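Local coordinates for protein PatF (Prochloron didemni, PDB 4BG2) that is probably a prenyltransferase-family protein of patellamide (cyanobactin) biosynthesis, built as an antiparallel barrel wrapped in helices, at residues 206-209 / 210-214; 20-23 / 24-28; 104-107 / 108-112. One frame throughout, in Å; residues are numbered along the deposited sequence.

Contact 1. Residues 206-209 / 210-214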
loop_
_atom_site.group_PDB
_atom_site.type_symbol
_atom_site.label_atom_id
_atom_site.label_comp_id
_atom_site.label_asym_id
_atom_site.label_seq_id
_atom_site.Cartn_x
_atom_site.Cartn_y
_atom_site.Cartn_z
ATOM N N LYS A 206 1.182 2.325 20.609
ATOM C CA LYS A 206 0.595 3.031 21.738
ATOM C C LYS A 206 0.583 4.536 21.544
ATOM O O LYS A 206 -0.351 5.194 21.994
ATOM C CB LYS A 206 1.271 2.611 23.055
ATOM C CG LYS A 206 0.992 1.145 23.373
ATOM C CD LYS A 206 1.053 0.809 24.847
ATOM C CE LYS A 206 0.760 -0.669 25.053
ATOM N NZ LYS A 206 1.124 -1.113 26.427
ATOM N N HIS A 207 1.586 5.099 20.857
ATOM C CA HIS A 207 1.561 6.536 20.549
ATOM C C HIS A 207 0.449 6.871 19.561
ATOM O O HIS A 207 -0.240 7.880 19.727
ATOM C CB HIS A 207 2.897 7.040 20.021
ATOM C CG HIS A 207 4.034 6.867 20.978
ATOM N ND1 HIS A 207 4.158 7.608 22.134
ATOM C CD2 HIS A 207 5.123 6.067 20.928
ATOM C CE1 HIS A 207 5.256 7.243 22.773
ATOM N NE2 HIS A 207 5.873 6.330 22.046
ATOM N N LEU A 208 0.263 6.023 18.553
ATOM C CA LEU A 208 -0.807 6.213 17.583
ATOM C C LEU A 208 -2.192 6.030 18.232
ATOM O O LEU A 208 -3.109 6.785 17.934
ATOM C CB LEU A 208 -0.660 5.264 16.378
ATOM C CG LEU A 208 -1.783 5.332 15.317
ATOM C CD1 LEU A 208 -1.987 6.742 14.778
ATOM C CD2 LEU A 208 -1.525 4.382 14.160
ATOM N N GLU A 209 -2.341 5.022 19.074
ATOM C CA GLU A 209 -3.585 4.795 19.817
ATOM C C GLU A 209 -3.955 6.031 20.622
ATOM O O GLU A 209 -5.100 6.505 20.551
ATOM C CB GLU A 209 -3.459 3.616 20.788
ATOM C CG GLU A 209 -3.529 2.251 20.127
ATOM C CD GLU A 209 -3.183 1.103 21.069
ATOM O OE1 GLU A 209 -3.315 1.271 22.317
ATOM O OE2 GLU A 209 -2.771 0.036 20.554
ATOM N N GLN A 210 -2.977 6.546 21.373
ATOM C CA GLN A 210 -3.199 7.730 22.213
ATOM C C GLN A 210 -3.562 8.939 21.378
ATOM O O GLN A 210 -4.456 9.690 21.749
ATOM C CB GLN A 210 -1.986 8.078 23.098
ATOM C CG GLN A 210 -2.042 7.478 24.477
ATOM C CD GLN A 210 -3.378 7.676 25.198
ATOM O OE1 GLN A 210 -3.829 8.810 25.432
ATOM N NE2 GLN A 210 -4.009 6.558 25.567
ATOM N N TYR A 211 -2.838 9.130 20.277
ATOM C CA TYR A 211 -3.067 10.258 19.389
ATOM C C TYR A 211 -4.478 10.179 18.820
ATOM O O TYR A 211 -5.200 11.170 18.773
ATOM C CB TYR A 211 -2.031 10.259 18.249
ATOM C CG TYR A 211 -2.274 11.343 17.239
ATOM C CD1 TYR A 211 -1.726 12.603 17.405
ATOM C CD2 TYR A 211 -3.094 11.123 16.140
ATOM C CE1 TYR A 211 -1.967 13.620 16.487
ATOM C CE2 TYR A 211 -3.347 12.135 15.227
ATOM C CZ TYR A 211 -2.782 13.379 15.407
ATOM O OH TYR A 211 -3.007 14.378 14.497
ATOM N N THR A 212 -4.855 8.976 18.416
ATOM C CA THR A 212 -6.183 8.679 17.941
ATOM C C THR A 212 -7.261 8.998 18.987
ATOM O O THR A 212 -8.235 9.697 18.701
ATOM C CB THR A 212 -6.261 7.207 17.504
ATOM O OG1 THR A 212 -5.375 7.022 16.405
ATOM C CG2 THR A 212 -7.685 6.818 17.062
ATOM N N GLN A 213 -7.073 8.499 20.186
ATOM C CA GLN A 213 -8.052 8.735 21.261
ATOM C C GLN A 213 -8.222 10.214 21.551
ATOM O O GLN A 213 -9.337 10.676 21.668
ATOM C CB GLN A 213 -7.654 8.000 22.525
ATOM C CG GLN A 213 -7.709 6.496 22.373
ATOM C CD GLN A 213 -7.007 5.790 23.524
ATOM O OE1 GLN A 213 -5.804 5.963 23.747
ATOM N NE2 GLN A 213 -7.754 5.010 24.274
ATOM N N LYS A 214 -7.119 10.955 21.624
ATOM C CA LYS A 214 -7.171 12.397 21.906
ATOM C C LYS A 214 -7.628 13.271 20.748
ATOM O O LYS A 214 -8.261 14.298 20.965
ATOM C CB LYS A 214 -5.800 12.894 22.368
ATOM C CG LYS A 214 -5.340 12.299 23.688
ATOM C CD LYS A 214 -3.869 12.611 23.921
ATOM C CE LYS A 214 -3.421 12.205 25.318
ATOM N NZ LYS A 214 -1.999 12.595 25.559
#
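The peptide group of Leu208 receives Thr212 on both of its faces. Thr212 OG1 lies 2.7 Å from Leu208 O and 35° out of the carbonyl plane, while Thr212 N, 2.8 Å from the same oxygen, comes from the opposite face at a tilt of 26°. Leu208 O therefore accepts two hydrogen bonds, one from the regular helix and one from the hydroxyl. Thr212 is placed for this by its first torsion (chi1 -64°), which keeps OG1 beside its backbone N and turned back along the helix; Leu208 CD1 then packs 3.8 Å from OG1. The Gln213 side chain runs back alongside Glu209, its CG 3.2 Å and the carboxamide oxygen OE1 3.3 Å from Glu209 O. Both OE1 and Glu209 O are acceptors, so no bond joins them; Gln213 N bonds Glu209 O at 2.8 Å. The Tyr211 ring turns off to touch Glu164 of helix 163-172; only Tyr211 CB stays close, 3.3 Å from His207 O. Leu208 and Thr212 both touch Phe230 of strand 229-233. The arrangement is an alpha-helical turn with a threonine hydroxyl bonded to the carbonyl four residues back, on a helix of the outer layer around a prenyltransferase-type (ABBA) barrel.

Contact 2. Residues 20-23 / 24-28; sequences RTHQ and EAFDV
His22 and Phe26 set their rings obliquely to one another just where helix 3-25 runs out in a Schellman motif. The centroids are 5.0 Å apart and the planes inclined at 55°, so the pair is neither stacked nor edge-to-face. Phe26 CD2 stands over one face of the imidazole, toward its rim, 3.6 Å from His22 CE1, and also lies 3.3 Å from His22 O. With CG anti to the backbone N (chi1 -177°), the His22 ring leans toward the following turn, where it meets Phe26. The imidazole is also held by Tyr300 OH at ND1, while Phe26 meets Phe269 edge-to-face. Replacing His22 by alanine is likely to leave Tyr300 OH without its imidazole mate and to open a gap beside the Phe26 ring. Gln23 and Val28 cross at about a right angle, Gln23 CG resting 4.1 Å from Val28 CB in the apolar contact of the motif, while Gln23 NE2 turns to Glu38. Asp27 takes the left-handed conformation, and its N makes the weak 5→2 bond to Glu24 O at 3.5 Å. The 6→1 bond is firmer: Val28 N donates to Gln23 O at 3.0 Å, in the carbonyl plane and on a lone pair.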
loop_
_atom_site.group_PDB
_atom_site.type_symbol
_atom_site.label_atom_id
_atom_site.label_comp_id
_atom_site.label_asym_id
_atom_site.label_seq_id
_atom_site.Cartn_x
_atom_site.Cartn_y
_atom_site.Cartn_z
ATOM N N ARG A 20 -4.657 -10.588 -13.122
ATOM C CA ARG A 20 -5.583 -10.652 -14.278
ATOM C C ARG A 20 -7.067 -10.661 -13.853
ATOM O O ARG A 20 -7.874 -9.924 -14.392
ATOM C CB ARG A 20 -5.292 -11.869 -15.138
ATOM C CG ARG A 20 -3.950 -11.804 -15.867
ATOM C CD ARG A 20 -3.996 -10.897 -17.092
ATOM N NE ARG A 20 -2.659 -10.639 -17.646
ATOM C CZ ARG A 20 -1.953 -11.523 -18.353
ATOM N NH1 ARG A 20 -2.427 -12.743 -18.590
ATOM N NH2 ARG A 20 -0.754 -11.191 -18.816
ATOM N N THR A 21 -7.399 -11.467 -12.857
ATOM C CA THR A 21 -8.769 -11.515 -12.343
ATOM C C THR A 21 -9.252 -10.154 -11.861
ATOM O O THR A 21 -10.390 -9.774 -12.092
ATOM C CB THR A 21 -8.877 -12.541 -11.226
ATOM O OG1 THR A 21 -8.455 -13.803 -11.747
ATOM C CG2 THR A 21 -10.323 -12.649 -10.704
ATOM N N HIS A 22 -8.358 -9.382 -11.258
ATOM C CA HIS A 22 -8.696 -8.028 -10.830
ATOM C C HIS A 22 -8.996 -7.089 -12.012
ATOM O O HIS A 22 -9.983 -6.318 -11.983
ATOM C CB HIS A 22 -7.547 -7.475 -10.005
ATOM C CG HIS A 22 -7.797 -6.115 -9.448
ATOM N ND1 HIS A 22 -8.544 -5.908 -8.308
ATOM C CD2 HIS A 22 -7.391 -4.893 -9.859
ATOM C CE1 HIS A 22 -8.582 -4.616 -8.038
ATOM N NE2 HIS A 22 -7.893 -3.977 -8.966
ATOM N N GLN A 23 -8.137 -7.134 -13.035
ATOM C CA GLN A 23 -8.374 -6.367 -14.258
ATOM C C GLN A 23 -9.731 -6.723 -14.875
ATOM O O GLN A 23 -10.464 -5.831 -15.305
ATOM C CB GLN A 23 -7.290 -6.639 -15.308
ATOM C CG GLN A 23 -5.933 -6.062 -14.946
ATOM C CD GLN A 23 -4.811 -6.613 -15.816
ATOM O OE1 GLN A 23 -5.023 -6.980 -16.983
ATOM N NE2 GLN A 23 -3.602 -6.694 -15.240
ATOM N N GLU A 24 -10.040 -8.017 -14.943
ATOM C CA GLU A 24 -11.298 -8.455 -15.542
ATOM C C GLU A 24 -12.476 -7.906 -14.746
ATOM O O GLU A 24 -13.375 -7.307 -15.301
ATOM C CB GLU A 24 -11.404 -9.986 -15.574
ATOM C CG GLU A 24 -10.345 -10.697 -16.409
ATOM C CD GLU A 24 -10.532 -12.211 -16.439
ATOM O OE1 GLU A 24 -11.043 -12.792 -15.443
ATOM O OE2 GLU A 24 -10.176 -12.818 -17.473
ATOM N N ALA A 25 -12.452 -8.120 -13.440
ATOM C CA ALA A 25 -13.554 -7.724 -12.563
ATOM C C ALA A 25 -13.873 -6.221 -12.571
ATOM O O ALA A 25 -15.031 -5.831 -12.475
ATOM C CB ALA A 25 -13.271 -8.183 -11.146
ATOM N N PHE A 26 -12.855 -5.380 -12.710
ATOM C CA PHE A 26 -13.043 -3.933 -12.596
ATOM C C PHE A 26 -12.784 -3.165 -13.878
ATOM O O PHE A 26 -12.537 -1.971 -13.832
ATOM C CB PHE A 26 -12.201 -3.416 -11.427
ATOM C CG PHE A 26 -12.577 -4.063 -10.159
ATOM C CD1 PHE A 26 -13.840 -3.816 -9.633
ATOM C CD2 PHE A 26 -11.771 -4.997 -9.568
ATOM C CE1 PHE A 26 -14.253 -4.451 -8.482
ATOM C CE2 PHE A 26 -12.160 -5.627 -8.403
ATOM C CZ PHE A 26 -13.419 -5.365 -7.868
ATOM N N ASP A 27 -12.831 -3.866 -15.010
ATOM C CA ASP A 27 -12.683 -3.256 -16.324
ATOM C C ASP A 27 -11.437 -2.390 -16.453
ATOM O O ASP A 27 -11.506 -1.285 -16.957
ATOM C CB ASP A 27 -13.937 -2.440 -16.681
ATOM C CG ASP A 27 -15.204 -3.293 -16.732
ATOM O OD1 ASP A 27 -15.228 -4.369 -16.094
ATOM O OD2 ASP A 27 -16.189 -2.879 -17.392
ATOM N N VAL A 28 -10.299 -2.900 -16.018
ATOM C CA VAL A 28 -9.062 -2.161 -16.113
ATOM C C VAL A 28 -8.478 -2.440 -17.507
ATOM O O VAL A 28 -8.380 -3.572 -17.922
ATOM C CB VAL A 28 -8.074 -2.617 -15.039
ATOM C CG1 VAL A 28 -6.795 -1.801 -15.099
ATOM C CG2 VAL A 28 -8.710 -2.540 -13.654
#

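Contact 3. Residues 104-107 / 108-112; sequences DRFA and AAHVN
Asp104 O, Arg105 O and Phe106 O each accept a backbone hydrogen bond from the residue four places on, and the quality of these bonds changes along the series. Ala108 N reaches Asp104 O at 2.8 Å and Ala109 N reaches Arg105 O at 2.9 Å, both ordinary alpha-helical values. His110 N lies 3.0 Å from Phe106 O, but its N-H is bent to 138° and is shared weakly with Ala107 O at 3.4 Å.

The main side-chain contact is between Phe106 and His110, one turn apart. It is an edge-to-face pair in which the imidazole presents its edge to the phenyl face, with centroids 5.0 Å apart and planes at 53°, well short of perpendicular. The atom that does the touching is His110 CD2, which stands above the phenyl plane, displaced toward the rim, and lies 3.8 Å from Phe106 CE2. The trans first torsion of Phe106 (chi1 -177°) tips the phenyl ring slightly toward the next turn, within reach of His110. The CB of Ala109 covers one face of the imidazole near its rim, 3.6 Å above the ring plane of His110. Away from the rings the side chains are small; Ala108 CB lies 3.2 Å from Asp104 O.

The imidazole is further fixed by a hydrogen bond between His110 NE2 and Thr152 OG1, on helix 147-157, which also supplies Leu156 against Phe106 and Leu149 against His110. On another side of the turn Ala107 packs on Leu80 and Phe84 of helix 79-91, so this turn of helix 101-110 is lodged against both neighbouring helices.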
loop_
_atom_site.group_PDB
_atom_site.type_symbol
_atom_site.label_atom_id
_atom_site.label_comp_id
_atom_site.label_asym_id
_atom_site.label_seq_id
_atom_site.Cartn_x
_atom_site.Cartn_y
_atom_site.Cartn_z
ATOM N N ASP A 104 15.719 6.895 -3.826
ATOM C CA ASP A 104 17.153 6.629 -3.940
ATOM C C ASP A 104 17.926 7.007 -2.669
ATOM O O ASP A 104 18.769 6.258 -2.214
ATOM C CB ASP A 104 17.765 7.384 -5.114
ATOM C CG ASP A 104 17.394 6.796 -6.435
ATOM O OD1 ASP A 104 16.985 5.609 -6.477
ATOM O OD2 ASP A 104 17.521 7.516 -7.447
ATOM N N ARG A 105 17.610 8.155 -2.093
ATOM C CA ARG A 105 18.282 8.589 -0.877
ATOM C C ARG A 105 17.927 7.679 0.304
ATOM O O ARG A 105 18.796 7.351 1.118
ATOM C CB ARG A 105 17.969 10.045 -0.574
ATOM C CG ARG A 105 18.712 11.000 -1.496
ATOM C CD ARG A 105 18.048 12.360 -1.562
ATOM N NE ARG A 105 18.125 13.075 -0.291
ATOM C CZ ARG A 105 17.441 14.183 0.010
ATOM N NH1 ARG A 105 16.587 14.733 -0.850
ATOM N NH2 ARG A 105 17.596 14.733 1.201
ATOM N N PHE A 106 16.689 7.211 0.387
ATOM C CA PHE A 106 16.314 6.333 1.495
ATOM C C PHE A 106 16.998 4.988 1.328
ATOM O O PHE A 106 17.556 4.431 2.293
ATOM C CB PHE A 106 14.796 6.154 1.607
ATOM C CG PHE A 106 14.395 5.307 2.777
ATOM C CD1 PHE A 106 14.428 3.947 2.691
ATOM C CD2 PHE A 106 14.035 5.889 3.971
ATOM C CE1 PHE A 106 14.087 3.159 3.767
ATOM C CE2 PHE A 106 13.689 5.106 5.055
ATOM C CZ PHE A 106 13.720 3.740 4.952
ATOM N N ALA A 107 16.994 4.482 0.094
ATOM C CA ALA A 107 17.616 3.203 -0.218
ATOM C C ALA A 107 19.114 3.246 0.052
ATOM O O ALA A 107 19.649 2.335 0.681
ATOM C CB ALA A 107 17.363 2.794 -1.649
ATOM N N ALA A 108 19.773 4.295 -0.429
ATOM C CA ALA A 108 21.194 4.505 -0.178
ATOM C C ALA A 108 21.446 4.555 1.317
ATOM O O ALA A 108 22.320 3.868 1.817
ATOM C CB ALA A 108 21.675 5.795 -0.836
ATOM N N ALA A 109 20.651 5.337 2.041
ATOM C CA ALA A 109 20.864 5.510 3.471
ATOM C C ALA A 109 20.726 4.221 4.265
ATOM O O ALA A 109 21.505 3.969 5.167
ATOM C CB ALA A 109 19.937 6.569 4.029
ATOM N N HIS A 110 19.791 3.363 3.897
ATOM C CA HIS A 110 19.453 2.245 4.772
ATOM C C HIS A 110 19.650 0.880 4.166
ATOM O O HIS A 110 19.147 -0.107 4.698
ATOM C CB HIS A 110 18.052 2.476 5.339
ATOM C CG HIS A 110 17.973 3.716 6.169
ATOM N ND1 HIS A 110 18.678 3.852 7.338
ATOM C CD2 HIS A 110 17.334 4.894 5.981
ATOM C CE1 HIS A 110 18.478 5.054 7.845
ATOM N NE2 HIS A 110 17.656 5.703 7.049
ATOM N N VAL A 111 20.443 0.812 3.103
ATOM C CA VAL A 111 20.763 -0.454 2.446
ATOM C C VAL A 111 21.309 -1.516 3.395
ATOM O O VAL A 111 20.926 -2.657 3.298
ATOM C CB VAL A 111 21.755 -0.277 1.255
ATOM C CG1 VAL A 111 23.114 0.231 1.716
ATOM C CG2 VAL A 111 21.895 -1.585 0.491
ATOM N N ASN A 112 22.196 -1.139 4.313
ATOM C CA ASN A 112 22.734 -2.088 5.285
ATOM C C ASN A 112 21.915 -2.194 6.561
ATOM O O ASN A 112 22.367 -2.811 7.511
ATOM C CB ASN A 112 24.158 -1.694 5.666
ATOM C CG ASN A 112 25.094 -1.718 4.481
ATOM O OD1 ASN A 112 25.149 -2.696 3.729
ATOM N ND2 ASN A 112 25.838 -0.628 4.302
#

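All three are local contacts on helices of the layer outside the closed antiparallel barrel, and none touches another. Along the chain they follow in the order contact 2, contact 3, contact 1. Contact 2 lies across the chain's centre from both others, its centre about 38 Å from that of contact 1 and 35 Å from that of contact 3. Contacts 1 and 3 come nearer, with centres about 30 Å apart and nearest atoms about 18 Å. Contacts 2 and 3 each pair two aromatic rings one turn apart, whereas contact 1 adds a threonine hydroxyl bond to its backbone ones. None of the three is assigned to an active site.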